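Local atomic coordinates of putative diguanylate cyclase (GGDEF) with PAS/PAC domain (Rhodopseudomonas palustris, PDB entry 3LIF), a protein that probably synthesises the second messenger cyclic di-GMP from two GTP molecules, this chain being its extracellular sensor part with two PDC-type domains. Residues I75-D79 with F141-V145; R203-Y209 with Y221-R226. One frame throughout, in Å; residues are numbered along the deposited sequence.

How the contacts relate
The chain carries two antiparallel sheets of the same strand order, each the core of a PDC domain, and one contact lies in each. Their centres are 38 Å apart, on opposite sides of the chain's centre, and their nearest atoms stay about 23 Å from each other; helix 5-47 touches both. Contact 1 joins an inner pair of strands just where one of them ends, so its pairing is short, one main-chain hydrogen bond and a water, with mostly aliphatic side chains. Contact 2 takes the edge hairpin of its sheet, with longer pairing, more buried area, and tyrosines, arginines and an aspartate beside the few aliphatic residues. Both are partly buried.

Contact 1 (I75-D79 with F141-V145); sequences ILDAD and FFGVV
Residues 75-76 end a strand that runs antiparallel to 141-145; from CA 75 to CA 78 the chain runs 165° from the direction of 141-145. Ile75 faces Val145 as a non-hydrogen-bonded pair (CA-CA 4.7 Å), and Leu76 faces Val144 as a hydrogen-bonded pair (CA-CA 5.0 Å), Leu76 N donating to Val144 O at 2.9 Å. Water 1 donates to Leu76 O (3.0 Å) and to Phe142 O (2.7 Å), bridging the strands as 77-79 turn off. Gly143, at phi/psi 115/-137, is required both by these angles and by crowding: its CA lies 2.9 Å from Leu76 O, and a CB would strike that oxygen. Asp77, chi1 p, closes an Asx turn, OD1 accepting from Asp79 N (2.9 Å, that nitrogen being less surely placed) and from Gln81 N, as the chain turns toward strand 82-85.

Ile75 (chi1 m, chi2 m) puts CD1 3.7 Å from Val145 CG1. Leu76 CB and Val144 CB, both on the other face, are 4.2 Å apart. Phe141, chi1 t, swings its ring to Ala78, whose O meets the ring edge at CE2 (3.6 Å).

This is an inner strand pair of the first PDC-type sheet, between strands 82-85 and 126-135. Helix 5-47 covers the Ile75 and Val145 face through Leu39 and Ile42, while Tyr100 and His104 of helix 99-106 pack on Leu76 and Val144.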
# COMPACT_ATOMS: atom_id res chain seq x y z
N ILE A 75 -8.23 0.51 17.22
CA ILE A 75 -7.38 0.13 18.29
C ILE A 75 -7.70 -1.28 18.81
O ILE A 75 -8.88 -1.65 18.93
CB ILE A 75 -7.58 1.08 19.43
CG1 ILE A 75 -7.61 2.50 18.89
CG2 ILE A 75 -6.43 0.86 20.47
CD1 ILE A 75 -6.21 3.11 18.70
N LEU A 76 -6.65 -2.03 19.10
CA LEU A 76 -6.70 -3.30 19.76
C LEU A 76 -5.84 -3.20 21.00
O LEU A 76 -4.68 -2.66 20.91
CB LEU A 76 -6.07 -4.39 18.89
CG LEU A 76 -6.62 -4.76 17.51
CD1 LEU A 76 -5.87 -6.00 17.01
CD2 LEU A 76 -8.14 -4.95 17.45
N ASP A 77 -6.32 -3.73 22.14
CA ASP A 77 -5.49 -3.76 23.35
C ASP A 77 -4.71 -5.03 23.37
O ASP A 77 -4.44 -5.58 22.34
CB ASP A 77 -6.39 -3.86 24.56
CG ASP A 77 -7.31 -5.14 24.55
OD1 ASP A 77 -6.96 -6.27 24.00
OD2 ASP A 77 -8.41 -5.00 25.14
N ALA A 78 -4.14 -5.41 24.50
CA ALA A 78 -2.78 -5.76 24.56
C ALA A 78 -3.13 -7.31 24.38
O ALA A 78 -2.27 -8.17 24.12
CB ALA A 78 -2.20 -5.50 25.91
N ASP A 79 -4.43 -7.62 24.51
CA ASP A 79 -5.00 -8.97 24.31
C ASP A 79 -5.61 -9.12 22.93
O ASP A 79 -6.18 -10.17 22.60
CB ASP A 79 -6.06 -9.37 25.39
CG ASP A 79 -5.51 -9.35 26.84
OD1 ASP A 79 -4.58 -10.12 27.11
OD2 ASP A 79 -6.00 -8.57 27.68
N PHE A 141 4.31 -3.58 25.80
CA PHE A 141 3.25 -3.69 24.78
C PHE A 141 1.87 -3.34 25.30
O PHE A 141 1.44 -3.86 26.34
CB PHE A 141 3.21 -5.14 24.29
CG PHE A 141 2.24 -5.36 23.18
CD1 PHE A 141 2.39 -4.72 21.95
CD2 PHE A 141 1.18 -6.22 23.34
CE1 PHE A 141 1.50 -4.95 20.90
CE2 PHE A 141 0.30 -6.45 22.31
CZ PHE A 141 0.45 -5.81 21.08
N PHE A 142 1.13 -2.52 24.56
CA PHE A 142 -0.19 -2.11 25.01
C PHE A 142 -1.29 -2.33 23.94
O PHE A 142 -2.44 -1.90 24.13
CB PHE A 142 -0.13 -0.65 25.48
CG PHE A 142 -1.40 -0.15 26.13
CD1 PHE A 142 -1.66 -0.38 27.49
CD2 PHE A 142 -2.32 0.56 25.40
CE1 PHE A 142 -2.79 0.06 28.07
CE2 PHE A 142 -3.49 1.02 26.01
CZ PHE A 142 -3.73 0.76 27.34
N GLY A 143 -0.97 -3.03 22.84
CA GLY A 143 -1.93 -3.29 21.68
C GLY A 143 -1.32 -2.56 20.50
O GLY A 143 -0.12 -2.77 20.19
N VAL A 144 -2.09 -1.86 19.69
CA VAL A 144 -2.09 -1.96 18.22
C VAL A 144 -3.03 -0.91 17.67
O VAL A 144 -4.19 -0.85 18.13
CB VAL A 144 -2.22 -3.33 17.54
CG1 VAL A 144 -2.29 -3.08 16.06
CG2 VAL A 144 -0.98 -4.17 17.78
N VAL A 145 -2.52 -0.02 16.79
CA VAL A 145 -3.42 0.79 15.90
C VAL A 145 -3.24 0.17 14.54
O VAL A 145 -2.08 -0.07 14.12
CB VAL A 145 -2.94 2.22 15.56
CG1 VAL A 145 -4.04 3.22 15.67
CG2 VAL A 145 -1.64 2.60 16.23
O HOH W 1 -4.49 -0.56 23.09

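Contact 2 (R203-Y209 with Y221-R226); sequences RSPDGYY and YLAYRR
Tyr224 lays its ring flat over Gly207, whose CA sits 3.5 Å from the ring centroid and 15° off the normal, a CH-pi contact. Its chi1 is p (72°), which carries the ring across to the partner strand, an arrangement resembling the aromatic rescue of glycine in beta sheets. Tyr224 OH donates to Ser204 O at a very short 2.3 Å. Tyr209, also chi1 p, meets Tyr224 with its ring edge, CE2 to CE2 at 3.5 Å. A cis peptide precedes Gly207.

Strands 206-212 and 219-226 form a beta hairpin at the edge of the second PDC-type sheet; over 206-209 and 221-226 the axes come within 4.4 Å at 173°, antiparallel. Tyr209 and Leu222 make a hydrogen-bonded pair (CA-CA 5.4 Å), Tyr209 N to Leu222 O at 2.8 Å and Leu222 N to Tyr209 O at 2.9 Å; Tyr208 and Ala223 are the next, non-hydrogen-bonded pair (CA-CA 4.2 Å). Beyond them Tyr224 N donates to Gly207 O (2.9 Å) and Arg226 N to Pro205 O (2.6 Å), so main-chain hydrogen bonds still join the two segments near the loop after helix 195-203.

On the face turned to helix 5-47, Tyr208 (chi1 t) brings CD1 to 3.6 Å from Ala223 CB, and its ring lies at 25° to that of Tyr221, centroids 5.4 Å apart with little overlap. Asp206 OD1 and Arg225 NH1 make a long salt bridge, 3.7 Å, through charge alone; Arg225 is held more firmly by Ser21 and by Arg18 O of that helix. Leu196 and Ala200 of helix 195-203 pack on Tyr224.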
# COMPACT_ATOMS: atom_id res chain seq x y z
N ARG A 203 18.38 -7.99 -9.44
CA ARG A 203 19.51 -7.37 -10.14
C ARG A 203 19.52 -5.90 -9.82
O ARG A 203 20.55 -5.30 -9.81
CB ARG A 203 19.39 -7.57 -11.65
CG ARG A 203 20.60 -7.09 -12.45
CD ARG A 203 20.26 -6.60 -13.89
NE ARG A 203 19.27 -7.50 -14.53
CZ ARG A 203 18.03 -7.16 -14.95
NH1 ARG A 203 17.56 -5.91 -14.82
NH2 ARG A 203 17.25 -8.10 -15.48
N SER A 204 18.36 -5.29 -9.58
CA SER A 204 18.40 -3.92 -9.11
C SER A 204 17.17 -3.07 -9.26
O SER A 204 16.19 -3.51 -9.83
CB SER A 204 19.48 -3.21 -9.93
OG SER A 204 18.96 -2.24 -10.86
N PRO A 205 17.10 -1.94 -8.55
CA PRO A 205 15.97 -1.70 -7.71
C PRO A 205 15.15 -0.59 -8.43
O PRO A 205 14.03 -0.29 -8.00
CB PRO A 205 16.59 -1.00 -6.46
CG PRO A 205 17.85 -0.41 -6.92
CD PRO A 205 18.34 -1.47 -7.88
N ASP A 206 15.61 -0.01 -9.56
CA ASP A 206 15.09 -0.15 -10.93
C ASP A 206 16.05 -0.42 -12.09
O ASP A 206 17.32 -0.40 -11.90
CB ASP A 206 14.69 1.29 -11.20
CG ASP A 206 15.92 2.26 -10.99
OD1 ASP A 206 16.32 2.60 -9.85
OD2 ASP A 206 16.58 2.60 -11.98
N GLY A 207 15.52 -0.51 -13.32
CA GLY A 207 14.19 -0.11 -13.68
C GLY A 207 13.57 -0.11 -15.10
O GLY A 207 12.47 0.44 -15.20
N TYR A 208 14.08 -0.73 -16.19
CA TYR A 208 13.24 -0.68 -17.47
C TYR A 208 13.40 -1.76 -18.54
O TYR A 208 14.49 -1.99 -18.96
CB TYR A 208 13.56 0.61 -18.18
CG TYR A 208 12.71 0.98 -19.38
CD1 TYR A 208 11.52 1.70 -19.21
CD2 TYR A 208 13.15 0.71 -20.68
CE1 TYR A 208 10.74 2.10 -20.33
CE2 TYR A 208 12.39 1.08 -21.81
CZ TYR A 208 11.18 1.79 -21.62
OH TYR A 208 10.43 2.17 -22.70
N TYR A 209 12.34 -2.38 -19.05
CA TYR A 209 12.57 -3.52 -19.96
C TYR A 209 11.33 -4.03 -20.68
O TYR A 209 10.22 -3.58 -20.43
CB TYR A 209 13.22 -4.71 -19.23
CG TYR A 209 12.37 -5.27 -18.12
CD1 TYR A 209 11.45 -6.26 -18.36
CD2 TYR A 209 12.50 -4.79 -16.82
CE1 TYR A 209 10.66 -6.74 -17.34
CE2 TYR A 209 11.70 -5.27 -15.80
CZ TYR A 209 10.80 -6.24 -16.05
OH TYR A 209 9.99 -6.73 -15.02
N TYR A 221 6.72 -2.18 -22.91
CA TYR A 221 7.82 -1.68 -22.13
C TYR A 221 7.32 -1.31 -20.74
O TYR A 221 6.27 -0.67 -20.61
CB TYR A 221 8.43 -0.45 -22.78
CG TYR A 221 9.35 -0.80 -23.89
CD1 TYR A 221 8.86 -1.03 -25.17
CD2 TYR A 221 10.72 -0.94 -23.67
CE1 TYR A 221 9.69 -1.37 -26.22
CE2 TYR A 221 11.60 -1.28 -24.74
CZ TYR A 221 11.06 -1.50 -26.02
OH TYR A 221 11.88 -1.84 -27.10
N LEU A 222 8.09 -1.72 -19.73
CA LEU A 222 7.79 -1.52 -18.33
C LEU A 222 8.96 -0.87 -17.59
O LEU A 222 10.18 -1.25 -17.70
CB LEU A 222 7.48 -2.88 -17.68
CG LEU A 222 7.18 -2.95 -16.15
CD1 LEU A 222 6.34 -4.14 -15.85
CD2 LEU A 222 8.44 -2.95 -15.30
N ALA A 223 8.60 0.13 -16.81
CA ALA A 223 9.59 0.72 -15.95
C ALA A 223 9.10 0.44 -14.52
O ALA A 223 7.88 0.51 -14.24
CB ALA A 223 9.67 2.20 -16.19
N TYR A 224 10.04 0.09 -13.64
CA TYR A 224 9.76 -0.16 -12.25
C TYR A 224 10.80 0.48 -11.38
O TYR A 224 11.93 0.70 -11.80
CB TYR A 224 9.82 -1.64 -11.95
CG TYR A 224 11.22 -2.20 -11.96
CD1 TYR A 224 12.01 -2.13 -10.83
CD2 TYR A 224 11.78 -2.80 -13.15
CE1 TYR A 224 13.30 -2.66 -10.81
CE2 TYR A 224 13.06 -3.34 -13.16
CZ TYR A 224 13.82 -3.26 -11.97
OH TYR A 224 15.09 -3.76 -11.88
N ARG A 225 10.40 0.72 -10.15
CA ARG A 225 11.26 1.32 -9.14
C ARG A 225 10.85 0.97 -7.68
O ARG A 225 9.69 1.14 -7.28
CB ARG A 225 11.28 2.85 -9.33
CG ARG A 225 12.25 3.54 -8.40
CD ARG A 225 12.17 5.01 -8.54
NE ARG A 225 12.25 5.41 -9.94
CZ ARG A 225 13.38 5.79 -10.57
NH1 ARG A 225 14.54 5.83 -9.93
NH2 ARG A 225 13.34 6.14 -11.84
N ARG A 226 11.81 0.47 -6.90
CA ARG A 226 11.57 0.30 -5.45
C ARG A 226 11.10 1.61 -4.88
O ARG A 226 11.63 2.66 -5.24
CB ARG A 226 12.82 -0.11 -4.70
CG ARG A 226 13.12 -1.54 -4.92
CD ARG A 226 14.00 -2.10 -3.82
NE ARG A 226 14.48 -3.44 -4.17
CZ ARG A 226 13.82 -4.58 -3.92
NH1 ARG A 226 14.36 -5.70 -4.29
NH2 ARG A 226 12.65 -4.61 -3.32